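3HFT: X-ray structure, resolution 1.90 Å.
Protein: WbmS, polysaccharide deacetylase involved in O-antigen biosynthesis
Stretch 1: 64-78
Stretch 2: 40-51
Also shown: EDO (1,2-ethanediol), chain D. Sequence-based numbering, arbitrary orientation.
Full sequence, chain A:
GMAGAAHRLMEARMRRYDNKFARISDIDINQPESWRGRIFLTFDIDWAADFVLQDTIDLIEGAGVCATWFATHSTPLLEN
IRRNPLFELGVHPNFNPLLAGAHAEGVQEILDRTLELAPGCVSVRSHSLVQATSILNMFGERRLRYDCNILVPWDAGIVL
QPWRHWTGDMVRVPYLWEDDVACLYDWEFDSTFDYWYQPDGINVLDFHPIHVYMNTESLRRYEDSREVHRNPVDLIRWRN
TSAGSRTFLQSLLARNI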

# COMPACT_ATOMS: atom_id res chain seq x y z
N GLY A 64 20.96 -14.91 18.09
CA GLY A 64 21.96 -15.03 17.05
C GLY A 64 21.42 -15.03 15.63
O GLY A 64 22.04 -15.63 14.76
N VAL A 65 20.29 -14.37 15.40
CA VAL A 65 19.64 -14.33 14.08
C VAL A 65 19.78 -12.95 13.41
O VAL A 65 20.10 -11.94 14.06
CB VAL A 65 18.11 -14.68 14.20
CG1 VAL A 65 17.91 -16.01 14.93
CG2 VAL A 65 17.31 -13.57 14.97
N CYS A 66 19.54 -12.93 12.10
CA CYS A 66 19.47 -11.71 11.30
C CYS A 66 18.25 -10.89 11.66
O CYS A 66 17.24 -11.43 12.13
CB CYS A 66 19.36 -12.03 9.80
SG CYS A 66 20.87 -12.63 9.06
N ALA A 67 18.32 -9.58 11.41
CA ALA A 67 17.18 -8.70 11.62
C ALA A 67 17.44 -7.37 10.92
O ALA A 67 18.58 -7.02 10.63
CB ALA A 67 16.88 -8.52 13.13
N THR A 68 16.36 -6.65 10.61
CA THR A 68 16.46 -5.35 9.97
C THR A 68 15.81 -4.32 10.89
O THR A 68 14.75 -4.58 11.44
CB THR A 68 15.77 -5.36 8.63
OG1 THR A 68 16.28 -6.45 7.85
CG2 THR A 68 15.98 -4.04 7.90
N TRP A 69 16.44 -3.15 11.04
CA TRP A 69 16.03 -2.16 12.05
C TRP A 69 15.78 -0.86 11.35
O TRP A 69 16.68 -0.35 10.66
CB TRP A 69 17.16 -1.96 13.10
CG TRP A 69 17.54 -3.25 13.79
CD1 TRP A 69 18.29 -4.25 13.26
CD2 TRP A 69 17.12 -3.71 15.09
NE1 TRP A 69 18.42 -5.27 14.16
CE2 TRP A 69 17.71 -4.97 15.28
CE3 TRP A 69 16.38 -3.14 16.12
CZ2 TRP A 69 17.50 -5.72 16.44
CZ3 TRP A 69 16.17 -3.88 17.28
CH2 TRP A 69 16.75 -5.15 17.44
N PHE A 70 14.58 -0.30 11.50
CA PHE A 70 14.27 0.96 10.84
C PHE A 70 14.40 2.13 11.82
O PHE A 70 13.64 2.24 12.77
CB PHE A 70 12.90 0.89 10.17
CG PHE A 70 12.84 -0.09 9.06
CD1 PHE A 70 13.46 0.16 7.83
CD2 PHE A 70 12.12 -1.26 9.19
CE1 PHE A 70 13.38 -0.74 6.82
CE2 PHE A 70 12.04 -2.15 8.15
CZ PHE A 70 12.69 -1.90 6.98
N ALA A 71 15.41 2.98 11.58
CA ALA A 71 15.78 4.04 12.55
C ALA A 71 14.93 5.29 12.42
O ALA A 71 14.65 5.78 11.30
CB ALA A 71 17.27 4.41 12.38
N THR A 72 14.53 5.81 13.57
CA THR A 72 13.73 7.03 13.65
C THR A 72 14.55 8.24 14.04
O THR A 72 14.21 9.36 13.70
CB THR A 72 12.59 6.87 14.69
OG1 THR A 72 13.08 6.24 15.89
CG2 THR A 72 11.43 6.06 14.12
N HIS A 73 15.63 8.02 14.77
CA HIS A 73 16.33 9.12 15.40
C HIS A 73 17.76 8.73 15.69
O HIS A 73 18.14 7.56 15.59
CB HIS A 73 15.60 9.48 16.68
CG HIS A 73 15.67 8.42 17.72
ND1 HIS A 73 14.81 7.33 17.74
CD2 HIS A 73 16.51 8.25 18.77
CE1 HIS A 73 15.11 6.56 18.77
NE2 HIS A 73 16.15 7.08 19.39
N SER A 74 18.57 9.72 16.03
CA SER A 74 19.95 9.46 16.26
C SER A 74 20.15 8.94 17.69
O SER A 74 19.60 9.51 18.64
CB SER A 74 20.73 10.75 16.09
OG SER A 74 22.08 10.49 16.33
N THR A 75 20.91 7.85 17.81
CA THR A 75 21.30 7.27 19.11
C THR A 75 22.58 6.46 18.92
O THR A 75 22.79 5.85 17.87
CB THR A 75 20.22 6.32 19.68
OG1 THR A 75 20.85 5.44 20.65
CG2 THR A 75 19.57 5.47 18.58
N PRO A 76 23.45 6.45 19.93
CA PRO A 76 24.65 5.63 19.76
C PRO A 76 24.36 4.14 19.53
O PRO A 76 25.22 3.43 19.02
CB PRO A 76 25.43 5.88 21.05
CG PRO A 76 24.47 6.49 21.99
CD PRO A 76 23.45 7.19 21.20
N LEU A 77 23.15 3.68 19.85
CA LEU A 77 22.81 2.29 19.66
C LEU A 77 22.71 1.90 18.19
O LEU A 77 22.81 0.73 17.85
CB LEU A 77 21.52 1.94 20.42
CG LEU A 77 21.59 2.06 21.94
CD1 LEU A 77 20.28 1.64 22.59
CD2 LEU A 77 22.71 1.26 22.46
N LEU A 78 22.54 2.88 17.30
CA LEU A 78 22.57 2.58 15.87
C LEU A 78 23.93 1.98 15.49
O LEU A 78 24.02 1.15 14.59
CB LEU A 78 22.28 3.83 15.04
CG LEU A 78 20.90 4.47 15.20
CD1 LEU A 78 20.65 5.49 14.08
CD2 LEU A 78 19.79 3.42 15.25
C1 EDO D . 2.72 2.17 18.70
O1 EDO D . 1.97 0.96 18.75
C2 EDO D . 4.22 1.84 18.65
O2 EDO D . 4.96 2.92 18.05
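Stretch 2, residues 40-51: FLTFDIDWAADF

Residues 40-44 of stretch 2 form a β-strand that runs parallel to strand 67-71 of stretch 1, the two axes crossing at -19° and approaching to 4.7 Å. Thr-42 pairs with Thr-68, Phe-43 with Trp-69 and Asp-44 with Phe-70, their CA atoms 4.8, 4.7 and 4.9 Å apart. As parallel strands require, the hydrogen bonds alternate: Thr-68 N donates to Leu-41 O (3.0 Å), Phe-43 N to Thr-68 O (2.9 Å), Phe-70 N to Phe-43 O (2.7 Å) and Ile-45 N to Phe-70 O (3.2 Å). Beyond the strand, Ile-45 to Ala-48 make a type I' turn, in which Asp-46 and Trp-47 both adopt positive phi and Ala-48 N returns to Ile-45 O at 3.2 Å. The chain then enters a helix at Asp-50, with Ala-49 at the N-cap position.

Side chains alternate between the two faces of the sheet. On one face, the six-membered ring of Trp-69 stacks face to face on Phe-43, centroids 4.4 Å apart and planes at 19°; two broad, flat side chains suit a buried place where neighbouring strands bring them side by side. Small Ala-67 fits at the edge of the Phe-43 ring, its CB 3.8 Å from Phe-43 CE2. The opposite face carries Thr-42, Thr-68, Asp-44 and Phe-70. There Phe-70 CE2 lies 4.0 Å from Thr-42 CB, and a water accepts from Thr-68 OG1 (2.7 Å) and donates to Leu-41 O (2.8 Å), adding a second link beside the Thr-68 N to Leu-41 O hydrogen bond.

Ile-45 points toward stretch 1, and its extended chain carries CD1 to 4.0 Å from Ala-71 CA and 4.1 Å from Leu-78 CD2, an apolar end in an apolar pocket.

Thr-72 serves twice over. Its OG1 accepts from Trp-47 N at 2.9 Å, tying down the turn, while its CB packs over the Trp-47 indole, 3.7 Å from the centroid of the five-membered ring. Thr-72 OG1 also shares a 2.8 Å hydrogen bond with His-73 ND1. The His-73 ring is nearly parallel to the Trp-47 five-membered ring but slid aside, so they barely overlap.

At the far end, Thr-75 OG1 donates to Asp-50 OD1 (2.8 Å) and accepts from Leu-77 N (3.0 Å), so one hydroxyl both binds the carboxylate and caps the turn leading into a helix. A water joins the same Asp-50 OD1 to Ala-48 O and His-73 NE2.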

# COMPACT_ATOMS: atom_id res chain seq x y z
N PHE A 40 11.71 -12.70 7.96
CA PHE A 40 12.41 -11.42 8.04
C PHE A 40 11.88 -10.62 9.24
O PHE A 40 10.78 -10.04 9.19
CB PHE A 40 12.20 -10.62 6.75
CG PHE A 40 12.73 -11.30 5.52
CD1 PHE A 40 12.06 -12.34 4.95
CD2 PHE A 40 13.95 -10.92 4.97
CE1 PHE A 40 12.55 -12.99 3.83
CE2 PHE A 40 14.44 -11.55 3.84
CZ PHE A 40 13.74 -12.60 3.28
N LEU A 41 12.62 -10.65 10.35
CA LEU A 41 12.23 -9.88 11.53
C LEU A 41 12.63 -8.44 11.29
O LEU A 41 13.81 -8.15 10.93
CB LEU A 41 12.92 -10.42 12.78
CG LEU A 41 12.59 -11.85 13.22
CD1 LEU A 41 13.50 -12.29 14.40
CD2 LEU A 41 11.13 -11.96 13.60
N THR A 42 11.68 -7.54 11.45
CA THR A 42 11.92 -6.13 11.25
C THR A 42 11.45 -5.36 12.49
O THR A 42 10.47 -5.73 13.13
CB THR A 42 11.25 -5.58 9.95
OG1 THR A 42 9.83 -5.55 10.10
CG2 THR A 42 11.65 -6.41 8.70
N PHE A 43 12.18 -4.30 12.81
CA PHE A 43 11.94 -3.50 13.98
C PHE A 43 11.82 -2.03 13.63
O PHE A 43 12.75 -1.44 13.15
CB PHE A 43 13.07 -3.74 14.98
CG PHE A 43 13.12 -5.17 15.45
CD1 PHE A 43 12.38 -5.57 16.55
CD2 PHE A 43 13.87 -6.10 14.77
CE1 PHE A 43 12.36 -6.89 16.94
CE2 PHE A 43 13.88 -7.42 15.14
CZ PHE A 43 13.12 -7.82 16.22
N ASP A 44 10.64 -1.47 13.85
CA ASP A 44 10.37 -0.05 13.70
C ASP A 44 10.68 0.57 15.09
O ASP A 44 9.96 0.33 16.09
CB ASP A 44 8.91 0.20 13.36
CG ASP A 44 8.55 -0.24 11.94
OD1 ASP A 44 9.45 -0.58 11.15
OD2 ASP A 44 7.34 -0.22 11.63
N ILE A 45 11.77 1.30 15.16
CA ILE A 45 12.30 1.77 16.45
C ILE A 45 11.32 2.73 17.15
O ILE A 45 11.17 2.69 18.35
CB ILE A 45 13.74 2.28 16.26
CG1 ILE A 45 14.66 1.09 15.86
CG2 ILE A 45 14.28 3.00 17.55
CD1 ILE A 45 16.14 1.48 15.56
N ASP A 46 10.63 3.55 16.37
CA ASP A 46 9.61 4.49 16.88
C ASP A 46 10.02 5.27 18.12
O ASP A 46 9.29 5.32 19.12
CB ASP A 46 8.27 3.77 17.12
CG ASP A 46 7.55 3.50 15.82
OD1 ASP A 46 8.24 3.51 14.78
OD2 ASP A 46 6.32 3.26 15.84
N TRP A 47 11.19 5.89 18.05
CA TRP A 47 11.65 6.81 19.10
C TRP A 47 11.78 6.19 20.49
O TRP A 47 11.75 6.89 21.48
CB TRP A 47 10.76 8.08 19.16
CG TRP A 47 10.73 8.78 17.82
CD1 TRP A 47 11.64 9.67 17.34
CD2 TRP A 47 9.78 8.57 16.76
NE1 TRP A 47 11.32 10.05 16.07
CE2 TRP A 47 10.18 9.39 15.68
CE3 TRP A 47 8.64 7.77 16.60
CZ2 TRP A 47 9.48 9.45 14.47
CZ3 TRP A 47 7.94 7.83 15.40
CH2 TRP A 47 8.37 8.67 14.36
N ALA A 48 11.96 4.87 20.56
CA ALA A 48 12.17 4.21 21.86
C ALA A 48 13.38 4.78 22.62
O ALA A 48 14.42 5.08 22.04
CB ALA A 48 12.35 2.71 21.65
N ALA A 49 13.24 4.89 23.93
CA ALA A 49 14.34 5.26 24.76
C ALA A 49 15.44 4.21 24.57
O ALA A 49 15.16 3.07 24.26
CB ALA A 49 13.89 5.28 26.25
N ASP A 50 16.69 4.60 24.80
CA ASP A 50 17.82 3.70 24.66
C ASP A 50 17.70 2.40 25.46
O ASP A 50 18.09 1.35 24.96
CB ASP A 50 19.12 4.42 25.04
CG ASP A 50 19.61 5.36 23.95
OD1 ASP A 50 19.05 5.43 22.84
OD2 ASP A 50 20.60 6.05 24.21
N PHE A 51 17.21 2.45 26.70
CA PHE A 51 17.15 1.22 27.51
C PHE A 51 16.15 0.23 26.90
O PHE A 51 16.35 -0.99 26.93
CB PHE A 51 16.85 1.50 29.00
CG PHE A 51 15.42 1.90 29.29
CD1 PHE A 51 15.03 3.23 29.21
CD2 PHE A 51 14.50 0.96 29.74
CE1 PHE A 51 13.73 3.61 29.48
CE2 PHE A 51 13.20 1.34 30.05
CZ PHE A 51 12.81 2.66 29.91
O HOH W 1 14.92 -8.75 8.45
O HOH W 2 15.17 -11.94 10.37
O HOH W 3 13.27 12.07 14.78
O HOH W 4 17.03 5.08 21.25